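Local coordinates for PPC domain-containing protein (Pyrococcus horikoshii, PDB 2DT4) that is of unknown biochemical function but forms a trimer of the PPC fold, the domain that plants use in AT-hook DNA-binding proteins, at residues 20-25 / 112-117; 64-69 / 92-97; 77-82 / 86-91. All blocks are in the same frame, centred on the assembly; numbering follows the deposited sequence.

Interaction 1 (20-25 / 112-117)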
ATOM      1  N   GLU A  20       2.490  21.932  -0.513  1.00 11.51           N
ATOM      2  CA  GLU A  20       3.487  21.450   0.442  1.00 11.56           C
ATOM      3  C   GLU A  20       4.371  20.488  -0.312  1.00 11.05           C
ATOM      4  O   GLU A  20       3.890  19.801  -1.245  1.00 10.92           O
ATOM      5  CB  GLU A  20       2.821  20.693   1.598  1.00 11.31           C
ATOM      6  CG  GLU A  20       2.150  21.624   2.589  1.00 12.58           C
ATOM      7  CD  GLU A  20       3.064  22.088   3.734  1.00 12.56           C
ATOM      8  OE1 GLU A  20       4.240  21.692   3.846  1.00 14.11           O
ATOM      9  OE2 GLU A  20       2.560  22.862   4.579  1.00 13.87           O
ATOM     10  N   GLU A  21       5.574  20.295   0.221  1.00 10.54           N
ATOM     11  CA  GLU A  21       6.431  19.221  -0.287  1.00 10.05           C
ATOM     12  C   GLU A  21       6.075  18.081   0.665  1.00 10.10           C
ATOM     13  O   GLU A  21       6.093  18.243   1.887  1.00  9.67           O
ATOM     14  CB  GLU A  21       7.919  19.531  -0.224  1.00 10.33           C
ATOM     15  CG  GLU A  21       8.792  18.509  -0.956  1.00 11.15           C
ATOM     16  CD  GLU A  21       8.948  17.233  -0.194  1.00 12.23           C
ATOM     17  OE1 GLU A  21       9.392  17.290   0.979  1.00 12.41           O
ATOM     18  OE2 GLU A  21       8.652  16.158  -0.764  1.00 10.34           O
ATOM     19  N   LEU A  22       5.621  16.972   0.058  1.00  9.28           N
ATOM     20  CA  LEU A  22       5.073  15.884   0.874  1.00  9.70           C
ATOM     21  C   LEU A  22       5.930  15.344   2.035  1.00  9.70           C
ATOM     22  O   LEU A  22       5.426  15.167   3.157  1.00  9.03           O
ATOM     23  CB  LEU A  22       4.647  14.760  -0.066  1.00  9.96           C
ATOM     24  CG  LEU A  22       3.906  13.590   0.580  1.00 11.26           C
ATOM     25  CD1 LEU A  22       2.678  14.089   1.320  1.00 11.09           C
ATOM     26  CD2 LEU A  22       3.540  12.551  -0.486  1.00 13.06           C
ATOM     27  N   LEU A  23       7.194  15.024   1.764  1.00  9.51           N
ATOM     28  CA  LEU A  23       8.075  14.469   2.802  1.00 10.47           C
ATOM     29  C   LEU A  23       8.268  15.478   3.924  1.00  9.98           C
ATOM     30  O   LEU A  23       8.193  15.128   5.111  1.00 10.64           O
ATOM     31  CB  LEU A  23       9.442  13.971   2.271  1.00 10.60           C
ATOM     32  CG  LEU A  23       9.365  12.794   1.294  1.00 13.08           C
ATOM     33  CD1 LEU A  23      10.737  12.586   0.695  1.00 15.68           C
ATOM     34  CD2 LEU A  23       8.876  11.525   1.975  1.00 13.75           C
ATOM     35  N   THR A  24       8.453  16.737   3.534  1.00  9.98           N
ATOM     36  CA  THR A  24       8.630  17.826   4.478  1.00 10.08           C
ATOM     37  C   THR A  24       7.425  17.957   5.365  1.00 10.00           C
ATOM     38  O   THR A  24       7.562  18.039   6.580  1.00 10.10           O
ATOM     39  CB  THR A  24       8.925  19.115   3.712  1.00  9.89           C
ATOM     40  OG1 THR A  24      10.155  18.953   2.994  1.00 11.90           O
ATOM     41  CG2 THR A  24       9.175  20.279   4.677  1.00 11.62           C
ATOM     42  N   TYR A  25       6.227  17.933   4.791  1.00  9.64           N
ATOM     43  CA  TYR A  25       5.019  18.084   5.586  1.00  9.21           C
ATOM     44  C   TYR A  25       4.885  16.935   6.582  1.00  8.85           C
ATOM     45  O   TYR A  25       4.585  17.145   7.736  1.00  9.48           O
ATOM     46  CB  TYR A  25       3.775  18.139   4.685  1.00  8.72           C
ATOM     47  CG  TYR A  25       2.465  18.178   5.427  1.00 10.16           C
ATOM     48  CD1 TYR A  25       1.787  19.372   5.645  1.00 11.34           C
ATOM     49  CD2 TYR A  25       1.904  17.018   5.934  1.00 10.49           C
ATOM     50  CE1 TYR A  25       0.586  19.394   6.324  1.00 10.28           C
ATOM     51  CE2 TYR A  25       0.710  17.033   6.613  1.00 11.98           C
ATOM     52  CZ  TYR A  25       0.063  18.219   6.801  1.00 12.56           C
ATOM     53  OH  TYR A  25      -1.136  18.222   7.448  1.00 13.78           O
ATOM     54  N   PHE A 112      -0.327  18.088  -4.912  1.00 11.09           N
ATOM     55  CA  PHE A 112      -1.516  18.798  -5.430  1.00 11.51           C
ATOM     56  C   PHE A 112      -2.593  18.401  -4.454  1.00 11.52           C
ATOM     57  O   PHE A 112      -3.172  19.225  -3.782  1.00 11.94           O
ATOM     58  CB  PHE A 112      -1.785  18.413  -6.930  1.00 11.55           C
ATOM     59  CG  PHE A 112      -3.043  19.004  -7.501  1.00 13.09           C
ATOM     60  CD1 PHE A 112      -3.251  20.389  -7.479  1.00 18.16           C
ATOM     61  CD2 PHE A 112      -4.032  18.181  -8.000  1.00 15.26           C
ATOM     62  CE1 PHE A 112      -4.439  20.931  -7.994  1.00 18.37           C
ATOM     63  CE2 PHE A 112      -5.213  18.717  -8.507  1.00 18.25           C
ATOM     64  CZ  PHE A 112      -5.413  20.097  -8.493  1.00 18.03           C
ATOM     65  N   VAL A 113      -2.805  17.076  -4.399  1.00 12.32           N
ATOM     66  CA  VAL A 113      -3.738  16.468  -3.419  1.00 11.64           C
ATOM     67  C   VAL A 113      -2.935  15.316  -2.839  1.00 10.85           C
ATOM     68  O   VAL A 113      -2.348  14.564  -3.578  1.00 10.33           O
ATOM     69  CB  VAL A 113      -5.034  15.920  -4.019  1.00 12.79           C
ATOM     70  CG1 VAL A 113      -5.867  15.074  -2.988  1.00 11.78           C
ATOM     71  CG2 VAL A 113      -5.868  17.083  -4.580  1.00 14.62           C
ATOM     72  N   ALA A 114      -3.021  15.128  -1.508  1.00  9.47           N
ATOM     73  CA  ALA A 114      -2.358  13.957  -0.887  1.00  9.26           C
ATOM     74  C   ALA A 114      -3.230  13.606   0.320  1.00  8.77           C
ATOM     75  O   ALA A 114      -3.462  14.468   1.203  1.00  9.67           O
ATOM     76  CB  ALA A 114      -0.920  14.123  -0.480  1.00  9.68           C
ATOM     77  N   GLU A 115      -3.733  12.377   0.320  1.00  7.88           N
ATOM     78  CA  GLU A 115      -4.611  11.863   1.334  1.00  7.74           C
ATOM     79  C   GLU A 115      -3.786  10.780   1.999  1.00  7.43           C
ATOM     80  O   GLU A 115      -3.540   9.702   1.422  1.00  7.52           O
ATOM     81  CB  GLU A 115      -5.919  11.341   0.735  1.00  8.42           C
ATOM     82  CG  GLU A 115      -6.732  12.486   0.133  1.00  8.27           C
ATOM     83  CD  GLU A 115      -7.930  12.067  -0.692  1.00 10.11           C
ATOM     84  OE1 GLU A 115      -8.197  10.866  -0.870  1.00  8.58           O
ATOM     85  OE2 GLU A 115      -8.625  12.968  -1.217  1.00 11.52           O
ATOM     86  N   ILE A 116      -3.278  11.149   3.160  1.00  7.74           N
ATOM     87  CA  ILE A 116      -2.349  10.314   3.913  1.00  8.03           C
ATOM     88  C   ILE A 116      -2.942   9.699   5.198  1.00  8.50           C
ATOM     89  O   ILE A 116      -3.610  10.402   6.002  1.00  7.64           O
ATOM     90  CB  ILE A 116      -1.143  11.223   4.299  1.00  9.21           C
ATOM     91  CG1 ILE A 116      -0.470  11.894   3.078  1.00  9.78           C
ATOM     92  CG2 ILE A 116      -0.142  10.448   5.130  1.00 11.00           C
ATOM     93  CD1 ILE A 116      -0.055  10.997   1.935  1.00 10.01           C
ATOM     94  N   PHE A 117      -2.598   8.426   5.382  1.00  8.35           N
ATOM     95  CA  PHE A 117      -2.926   7.646   6.563  1.00  8.16           C
ATOM     96  C   PHE A 117      -1.614   7.451   7.318  1.00  7.48           C
ATOM     97  O   PHE A 117      -0.607   7.063   6.727  1.00  6.64           O
ATOM     98  CB  PHE A 117      -3.525   6.275   6.237  1.00  8.52           C
ATOM     99  CG  PHE A 117      -3.703   5.400   7.439  1.00  8.70           C
ATOM    100  CD1 PHE A 117      -2.859   4.337   7.676  1.00 11.85           C
ATOM    101  CD2 PHE A 117      -4.719   5.663   8.352  1.00  8.40           C
ATOM    102  CE1 PHE A 117      -3.029   3.520   8.814  1.00 11.61           C
ATOM    103  CE2 PHE A 117      -4.887   4.845   9.477  1.00  9.01           C
ATOM    104  CZ  PHE A 117      -4.054   3.783   9.691  1.00 11.35           C
TER
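Leu-22, in the first turn of helix 22-33, lowers one methyl branch onto strand 114-123. Its CD1 sits 4.0 Å from Ala-114 CB and 4.2 Å from Ile-116 CD1, and these two touches make up the whole apolar contact. Leu-22 carries CG on the side opposite its backbone N (chi1 -174°), which sends CD1 down to the sheet. Ala-114 and Ile-116 alternate with Glu-115 and so face the helix together; the small alanine lets the leucine come close, while the longer isoleucine crosses it at a slant, CD1 to CD1. Leu-22 also packs on Val-111, and Ile-116 on Phe-14 and Val-16. All three touching residues are buried.

The other side of the helix start is polar and more open. Thr-24 is exposed, and Glu-21, partly exposed, is the N-cap. OE1 of Glu-21 accepts from Thr-24 N at 2.8 Å, 39° out of the carboxylate plane, and from Thr-24 OG1 at 2.7 Å through its anti lone pair. OE2 takes Leu-23 N at 3.1 Å, also from above the plane, and further accepts from Gly-109 N.

The apolar contact is thus non-directional, whereas the cap satisfies amides of the first turn and, through Gly-109 N, ties the helix start to strand 106-111; the carboxylate's negative charge is probably favoured by the positive end of the helix dipole.

Interaction 2 (64-69 / 92-97)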
ATOM      1  N   ILE A  64      15.803  10.767 -10.583  1.00 11.20           N
ATOM      2  CA  ILE A  64      15.087  10.978 -11.826  1.00 11.29           C
ATOM      3  C   ILE A  64      14.006  12.050 -11.603  1.00 11.49           C
ATOM      4  O   ILE A  64      13.032  11.809 -10.870  1.00 10.07           O
ATOM      5  CB  ILE A  64      14.449   9.656 -12.297  1.00 13.14           C
ATOM      6  CG1 ILE A  64      15.545   8.582 -12.398  1.00 13.48           C
ATOM      7  CG2 ILE A  64      13.693   9.873 -13.581  1.00 13.91           C
ATOM      8  CD1 ILE A  64      15.005   7.168 -12.592  1.00 17.79           C
ATOM      9  N   PRO A  65      14.195  13.241 -12.157  1.00 10.32           N
ATOM     10  CA  PRO A  65      13.217  14.327 -11.972  1.00 10.92           C
ATOM     11  C   PRO A  65      12.091  14.273 -12.987  1.00 11.25           C
ATOM     12  O   PRO A  65      12.321  14.487 -14.179  1.00 13.58           O
ATOM     13  CB  PRO A  65      14.044  15.612 -12.173  1.00 11.58           C
ATOM     14  CG  PRO A  65      15.194  15.188 -13.063  1.00 12.63           C
ATOM     15  CD  PRO A  65      15.403  13.689 -12.892  1.00 11.32           C
ATOM     16  N   LEU A  66      10.887  13.981 -12.552  1.00 10.17           N
ATOM     17  CA  LEU A  66       9.750  13.959 -13.449  1.00 10.14           C
ATOM     18  C   LEU A  66       9.156  15.354 -13.521  1.00 11.45           C
ATOM     19  O   LEU A  66       9.420  16.195 -12.650  1.00 11.83           O
ATOM     20  CB  LEU A  66       8.723  12.911 -12.982  1.00 10.29           C
ATOM     21  CG  LEU A  66       9.267  11.500 -12.862  1.00 10.12           C
ATOM     22  CD1 LEU A  66       8.296  10.513 -12.154  1.00  9.87           C
ATOM     23  CD2 LEU A  66       9.646  10.932 -14.221  1.00 10.78           C
ATOM     24  N   LYS A  67       8.343  15.591 -14.548  1.00 12.29           N
ATOM     25  CA  LYS A  67       7.697  16.867 -14.764  1.00 12.95           C
ATOM     26  C   LYS A  67       6.193  16.749 -14.935  1.00 12.49           C
ATOM     27  O   LYS A  67       5.675  15.804 -15.541  1.00 13.48           O
ATOM     28  CB  LYS A  67       8.311  17.569 -15.968  1.00 13.76           C
ATOM     29  CG  LYS A  67       9.816  17.827 -15.782  1.00 19.44           C
ATOM     30  CD  LYS A  67      10.241  19.247 -16.098  1.00 26.74           C
ATOM     31  CE  LYS A  67      11.725  19.339 -16.500  1.00 30.14           C
ATOM     32  NZ  LYS A  67      11.966  19.083 -17.985  1.00 31.04           N
ATOM     33  N   GLY A  68       5.496  17.729 -14.377  1.00 11.99           N
ATOM     34  CA  GLY A  68       4.057  17.813 -14.476  1.00 11.46           C
ATOM     35  C   GLY A  68       3.361  16.971 -13.425  1.00 10.25           C
ATOM     36  O   GLY A  68       3.968  16.527 -12.453  1.00 11.61           O
ATOM     37  N   SER A  69       2.062  16.809 -13.592  1.00 11.56           N
ATOM     38  CA  SER A  69       1.230  16.095 -12.643  1.00 10.85           C
ATOM     39  C   SER A  69       1.281  14.590 -12.893  1.00  9.86           C
ATOM     40  O   SER A  69       1.141  14.127 -14.013  1.00 11.00           O
ATOM     41  CB  SER A  69      -0.216  16.572 -12.744  1.00 11.74           C
ATOM     42  OG  SER A  69      -0.288  17.927 -12.325  1.00 16.06           O
ATOM     43  N   VAL A  92       7.167   5.533  -3.957  1.00  8.23           N
ATOM     44  CA  VAL A  92       5.916   5.920  -4.656  1.00  7.86           C
ATOM     45  C   VAL A  92       5.825   5.268  -6.017  1.00  7.68           C
ATOM     46  O   VAL A  92       6.830   5.012  -6.675  1.00  7.86           O
ATOM     47  CB  VAL A  92       5.834   7.460  -4.834  1.00  8.03           C
ATOM     48  CG1 VAL A  92       5.596   8.151  -3.519  1.00  9.48           C
ATOM     49  CG2 VAL A  92       7.059   7.990  -5.561  1.00  8.35           C
ATOM     50  N   SER A  93       4.571   5.086  -6.449  1.00  7.45           N
ATOM     51  CA  SER A  93       4.268   4.649  -7.798  1.00  8.62           C
ATOM     52  C   SER A  93       3.399   5.815  -8.304  1.00  7.98           C
ATOM     53  O   SER A  93       2.537   6.359  -7.571  1.00  7.97           O
ATOM     54  CB  SER A  93       3.593   3.301  -7.952  1.00 11.04           C
ATOM     55  OG  SER A  93       2.358   3.324  -7.383  1.00 16.34           O
ATOM     56  N   LEU A  94       3.775   6.268  -9.497  1.00  8.46           N
ATOM     57  CA  LEU A  94       3.214   7.451 -10.113  1.00  9.25           C
ATOM     58  C   LEU A  94       2.686   7.193 -11.508  1.00  9.36           C
ATOM     59  O   LEU A  94       3.392   6.625 -12.363  1.00  9.70           O
ATOM     60  CB  LEU A  94       4.388   8.393 -10.189  1.00  8.77           C
ATOM     61  CG  LEU A  94       5.032   8.828  -8.874  1.00 10.13           C
ATOM     62  CD1 LEU A  94       6.308   9.519  -9.159  1.00 10.20           C
ATOM     63  CD2 LEU A  94       4.149   9.708  -8.057  1.00 10.10           C
ATOM     64  N   GLY A  95       1.457   7.624 -11.755  1.00  8.83           N
ATOM     65  CA  GLY A  95       0.811   7.423 -13.034  1.00  8.68           C
ATOM     66  C   GLY A  95       0.812   8.638 -13.920  1.00  9.01           C
ATOM     67  O   GLY A  95       0.432   9.741 -13.520  1.00 10.26           O
ATOM     68  N   ASN A  96       1.181   8.430 -15.172  1.00  9.11           N
ATOM     69  CA  ASN A  96       1.188   9.518 -16.137  1.00  9.69           C
ATOM     70  C   ASN A  96      -0.129   9.569 -16.892  1.00  9.97           C
ATOM     71  O   ASN A  96      -1.062   8.826 -16.598  1.00  8.97           O
ATOM     72  CB  ASN A  96       2.456   9.534 -17.028  1.00 10.11           C
ATOM     73  CG  ASN A  96       2.376   8.698 -18.324  1.00 10.78           C
ATOM     74  OD1 ASN A  96       3.311   8.802 -19.163  1.00 13.61           O
ATOM     75  ND2 ASN A  96       1.367   7.895 -18.501  1.00  6.63           N
ATOM     76  N   GLU A  97      -0.217  10.553 -17.793  1.00 11.58           N
ATOM     77  CA  GLU A  97      -1.473  10.824 -18.473  1.00 12.70           C
ATOM     78  C   GLU A  97      -1.985   9.722 -19.389  1.00 12.01           C
ATOM     79  O   GLU A  97      -3.139   9.722 -19.788  1.00 13.72           O
ATOM     80  CB  GLU A  97      -1.322  12.142 -19.273  1.00 14.21           C
ATOM     81  CG  GLU A  97      -0.386  11.987 -20.475  1.00 17.58           C
ATOM     82  CD  GLU A  97      -0.024  13.296 -21.180  1.00 24.71           C
ATOM     83  OE1 GLU A  97      -0.656  13.614 -22.215  1.00 26.92           O
ATOM     84  OE2 GLU A  97       0.916  13.983 -20.719  1.00 31.58           O
TER
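The backbones of 64-69 and 92-97 are not paired as neighbouring strands: their CA atoms come no nearer than 7.4 Å, between Ser-69 and Asn-96, and no hydrogen bond joins them. What joins them is a pair of leucines. Leu-66 CD1 meets Leu-94 CD1 at 3.7 Å, methyl against methyl, the two side chains crossing at an angle. Both have CG opposite the carbonyl carbon (chi1 -57° in Leu-66 and -62° in Leu-94), and each extends a single branch to the other.

The contact joins the two sheets of the PPC fold: Leu-66 follows directly on strand 60-65 of the three-stranded antiparallel sheet, and Leu-94 belongs to strand 85-95 of the larger mixed sheet. Leu-94 is buried and packs also on Pro-49 and Ile-51; Leu-66, nearer the surface, rests on Phe-102 as well. A branched aliphatic residue suits both places, since it reaches between the two segments without needing a polar partner.

After Leu-66 the chain turns through Gly-68, which adopts a positive phi (84°) that glycine enters easily and whose N donates to Asn-48 OD1. Ser-69 O accepts a hydrogen bond from Tyr-53 OH of the second subunit, and Glu-97 O one from Lys-62 NZ of that same subunit.

Interaction 3 (77-82 / 86-91)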
ATOM      1  N   GLY A  77       5.347   3.875   3.288  1.00  7.99           N
ATOM      2  CA  GLY A  77       6.600   4.162   3.935  1.00  9.37           C
ATOM      3  C   GLY A  77       6.512   4.198   5.435  1.00  9.06           C
ATOM      4  O   GLY A  77       5.588   3.665   6.028  1.00  8.57           O
ATOM      5  N   ASN A  78       7.496   4.846   6.041  1.00  9.40           N
ATOM      6  CA  ASN A  78       7.564   4.852   7.489  1.00  8.26           C
ATOM      7  C   ASN A  78       8.258   6.109   7.994  1.00  8.43           C
ATOM      8  O   ASN A  78       8.921   6.825   7.242  1.00  8.85           O
ATOM      9  CB  ASN A  78       8.269   3.566   7.978  1.00  8.39           C
ATOM     10  CG  ASN A  78       9.621   3.369   7.353  1.00  7.74           C
ATOM     11  OD1 ASN A  78      10.508   4.213   7.538  1.00  9.70           O
ATOM     12  ND2 ASN A  78       9.782   2.290   6.557  1.00  8.50           N
ATOM     13  N   VAL A  79       8.061   6.367   9.283  1.00  8.41           N
ATOM     14  CA  VAL A  79       8.721   7.437  10.033  1.00  8.62           C
ATOM     15  C   VAL A  79       9.509   6.760  11.154  1.00  8.71           C
ATOM     16  O   VAL A  79       9.011   5.837  11.814  1.00  9.27           O
ATOM     17  CB  VAL A  79       7.717   8.464  10.622  1.00  9.22           C
ATOM     18  CG1 VAL A  79       8.481   9.600  11.300  1.00  9.31           C
ATOM     19  CG2 VAL A  79       6.787   9.038   9.555  1.00 10.38           C
ATOM     20  N   SER A  80      10.753   7.188  11.336  1.00  8.27           N
ATOM     21  CA  SER A  80      11.589   6.653  12.407  1.00  8.59           C
ATOM     22  C   SER A  80      12.661   7.652  12.747  1.00  8.38           C
ATOM     23  O   SER A  80      12.962   8.526  11.974  1.00  9.70           O
ATOM     24  CB  SER A  80      12.164   5.274  12.055  1.00  7.79           C
ATOM     25  OG  SER A  80      12.977   5.301  10.912  1.00  9.37           O
ATOM     26  N   LEU A  81      13.198   7.538  13.939  1.00  9.51           N
ATOM     27  CA  LEU A  81      14.260   8.433  14.380  1.00 10.89           C
ATOM     28  C   LEU A  81      15.521   8.302  13.533  1.00 10.28           C
ATOM     29  O   LEU A  81      15.976   7.205  13.257  1.00 10.31           O
ATOM     30  CB  LEU A  81      14.592   8.106  15.836  1.00 11.56           C
ATOM     31  CG  LEU A  81      15.681   8.828  16.596  1.00 16.92           C
ATOM     32  CD1 LEU A  81      15.317  10.268  16.853  1.00 18.49           C
ATOM     33  CD2 LEU A  81      15.919   8.108  17.929  1.00 20.43           C
ATOM     34  N   LYS A  82      16.072   9.433  13.114  1.00 10.63           N
ATOM     35  CA  LYS A  82      17.382   9.483  12.475  1.00 12.42           C
ATOM     36  C   LYS A  82      18.056  10.761  12.960  1.00 13.24           C
ATOM     37  O   LYS A  82      17.504  11.857  12.831  1.00 13.22           O
ATOM     38  CB  LYS A  82      17.307   9.497  10.952  1.00 13.23           C
ATOM     39  CG  LYS A  82      18.653   9.500  10.217  1.00 16.19           C
ATOM     40  CD  LYS A  82      18.436   9.616   8.745  1.00 18.72           C
ATOM     41  CE  LYS A  82      19.706   9.645   7.913  1.00 21.85           C
ATOM     42  NZ  LYS A  82      19.319   9.802   6.454  1.00 25.52           N
ATOM     43  N   PRO A  86      12.481  12.903  13.769  1.00 12.50           N
ATOM     44  CA  PRO A  86      11.695  12.001  12.924  1.00 11.13           C
ATOM     45  C   PRO A  86      12.115  12.161  11.477  1.00 10.53           C
ATOM     46  O   PRO A  86      12.301  13.294  10.990  1.00 11.10           O
ATOM     47  CB  PRO A  86      10.241  12.459  13.144  1.00 11.67           C
ATOM     48  CG  PRO A  86      10.330  13.810  13.646  1.00 12.16           C
ATOM     49  CD  PRO A  86      11.627  13.884  14.439  1.00 12.19           C
ATOM     50  N   PHE A  87      12.236  11.032  10.782  1.00  8.73           N
ATOM     51  CA  PHE A  87      12.735  10.952   9.425  1.00  8.83           C
ATOM     52  C   PHE A  87      11.775  10.079   8.585  1.00  9.46           C
ATOM     53  O   PHE A  87      11.389   8.977   8.987  1.00 10.01           O
ATOM     54  CB  PHE A  87      14.139  10.347   9.400  1.00  9.58           C
ATOM     55  CG  PHE A  87      14.722  10.235   8.043  1.00 10.50           C
ATOM     56  CD1 PHE A  87      15.410  11.289   7.511  1.00 14.15           C
ATOM     57  CD2 PHE A  87      14.592   9.074   7.289  1.00 10.17           C
ATOM     58  CE1 PHE A  87      15.977  11.201   6.239  1.00 14.40           C
ATOM     59  CE2 PHE A  87      15.128   8.992   6.017  1.00 13.74           C
ATOM     60  CZ  PHE A  87      15.844  10.074   5.513  1.00 13.64           C
ATOM     61  N   VAL A  88      11.385  10.612   7.435  1.00  9.79           N
ATOM     62  CA  VAL A  88      10.370  10.003   6.580  1.00 10.27           C
ATOM     63  C   VAL A  88      11.040   9.284   5.410  1.00 11.07           C
ATOM     64  O   VAL A  88      11.849   9.866   4.682  1.00 13.30           O
ATOM     65  CB  VAL A  88       9.372  11.050   6.069  1.00 10.48           C
ATOM     66  CG1 VAL A  88       8.168  10.347   5.426  1.00 12.24           C
ATOM     67  CG2 VAL A  88       8.923  11.960   7.206  1.00 11.58           C
ATOM     68  N   HIS A  89      10.723   7.997   5.253  1.00 10.46           N
ATOM     69  CA  HIS A  89      11.239   7.190   4.146  1.00 10.27           C
ATOM     70  C   HIS A  89      10.051   6.591   3.449  1.00 10.35           C
ATOM     71  O   HIS A  89       9.282   5.860   4.062  1.00 11.11           O
ATOM     72  CB  HIS A  89      12.193   6.112   4.627  1.00 11.08           C
ATOM     73  CG  HIS A  89      12.870   5.371   3.523  1.00 15.29           C
ATOM     74  ND1 HIS A  89      13.312   6.001   2.376  1.00 20.25           N
ATOM     75  CD2 HIS A  89      13.150   4.052   3.364  1.00 17.05           C
ATOM     76  CE1 HIS A  89      13.861   5.102   1.571  1.00 20.15           C
ATOM     77  NE2 HIS A  89      13.785   3.920   2.153  1.00 19.15           N
ATOM     78  N   ALA A  90       9.882   6.913   2.174  1.00  9.66           N
ATOM     79  CA  ALA A  90       8.761   6.373   1.409  1.00  8.74           C
ATOM     80  C   ALA A  90       9.100   6.081  -0.035  1.00  8.47           C
ATOM     81  O   ALA A  90       9.997   6.677  -0.609  1.00  9.67           O
ATOM     82  CB  ALA A  90       7.582   7.314   1.458  1.00  9.48           C
ATOM     83  N   HIS A  91       8.345   5.170  -0.630  1.00  7.53           N
ATOM     84  CA  HIS A  91       8.445   4.834  -2.056  1.00  7.43           C
ATOM     85  C   HIS A  91       7.106   5.137  -2.685  1.00  7.26           C
ATOM     86  O   HIS A  91       6.072   5.072  -2.027  1.00  7.78           O
ATOM     87  CB  HIS A  91       8.771   3.356  -2.292  1.00  7.71           C
ATOM     88  CG  HIS A  91      10.198   3.005  -2.005  1.00 10.29           C
ATOM     89  ND1 HIS A  91      10.979   2.306  -2.897  1.00 18.72           N
ATOM     90  CD2 HIS A  91      11.003   3.307  -0.961  1.00 13.27           C
ATOM     91  CE1 HIS A  91      12.183   2.128  -2.382  1.00 14.71           C
ATOM     92  NE2 HIS A  91      12.225   2.723  -1.206  1.00 14.24           N
TER
HETATM   93  O   HOH W   1      11.913   6.301   8.465  1.00  7.63           O
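Asn-78 and His-89 form a hydrogen-bonded pair of the antiparallel hairpin of strands 69-82 and 85-95. Four backbone bonds hold the ladder: Asn-78 N to His-89 O at 2.9 Å and the nearly straight return from His-89 N (177°), then a less straight exchange between Ser-80 and Phe-87, bent to 135° at Phe-87 N. Gly-77, having no side chain, fits where its CA lies 4.0 Å from Ala-90 CA and 3.2 Å from His-89 O.

Beta-branched Val-79 and Val-88 fill the apolar face turned to helix 22-33. Val-79 CG1 lies 3.8 Å from Pro-86 CB, and its CG2 4.3 Å from Val-88 CG2.

Asn-78, Ser-80, Phe-87 and His-89 share the other face. Lys-82, from the strand end, runs extended alongside Phe-87: its long chain lays CD over the ring face (CH-pi, 3.8 Å to the centroid) and carries NZ to an off-centre cation-pi contact at 4.1 Å. One water lies within hydrogen-bonding distance of Asn-78 OD1, Phe-87 O and Ser-80 OG, linking the strands. Asn-78 OD1 also accepts from Arg-128, and Ser-80 OG bonds Trp-138 NE1.

The hairpin is therefore two-sided: apolar toward helix 22-33, polar toward water and the third subunit.

Overall arrangement
The touching residues of interaction 1 are all buried, whereas interactions 2 and 3 are partly buried. Both of those use strand 85-95: 86-91 pairs with its hairpin partner, and the adjoining 92-97 carries on to meet the smaller sheet. Interactions 1 and 2 rest on a few methyl contacts with no hydrogen bond between their segments, as befits a helix on a sheet or a sheet against a sheet; interaction 3 depends on backbone bonds. Interactions 1 and 3 touch where Leu-23 CD2 meets Val-88 CG1 at 3.7 Å, so helix 22-33 packs on strand 114-123 and on the hairpin of interaction 3. Across the trimer they meet again, where Asn-78 ND2 donates to Glu-115 OE1 of a neighbouring subunit.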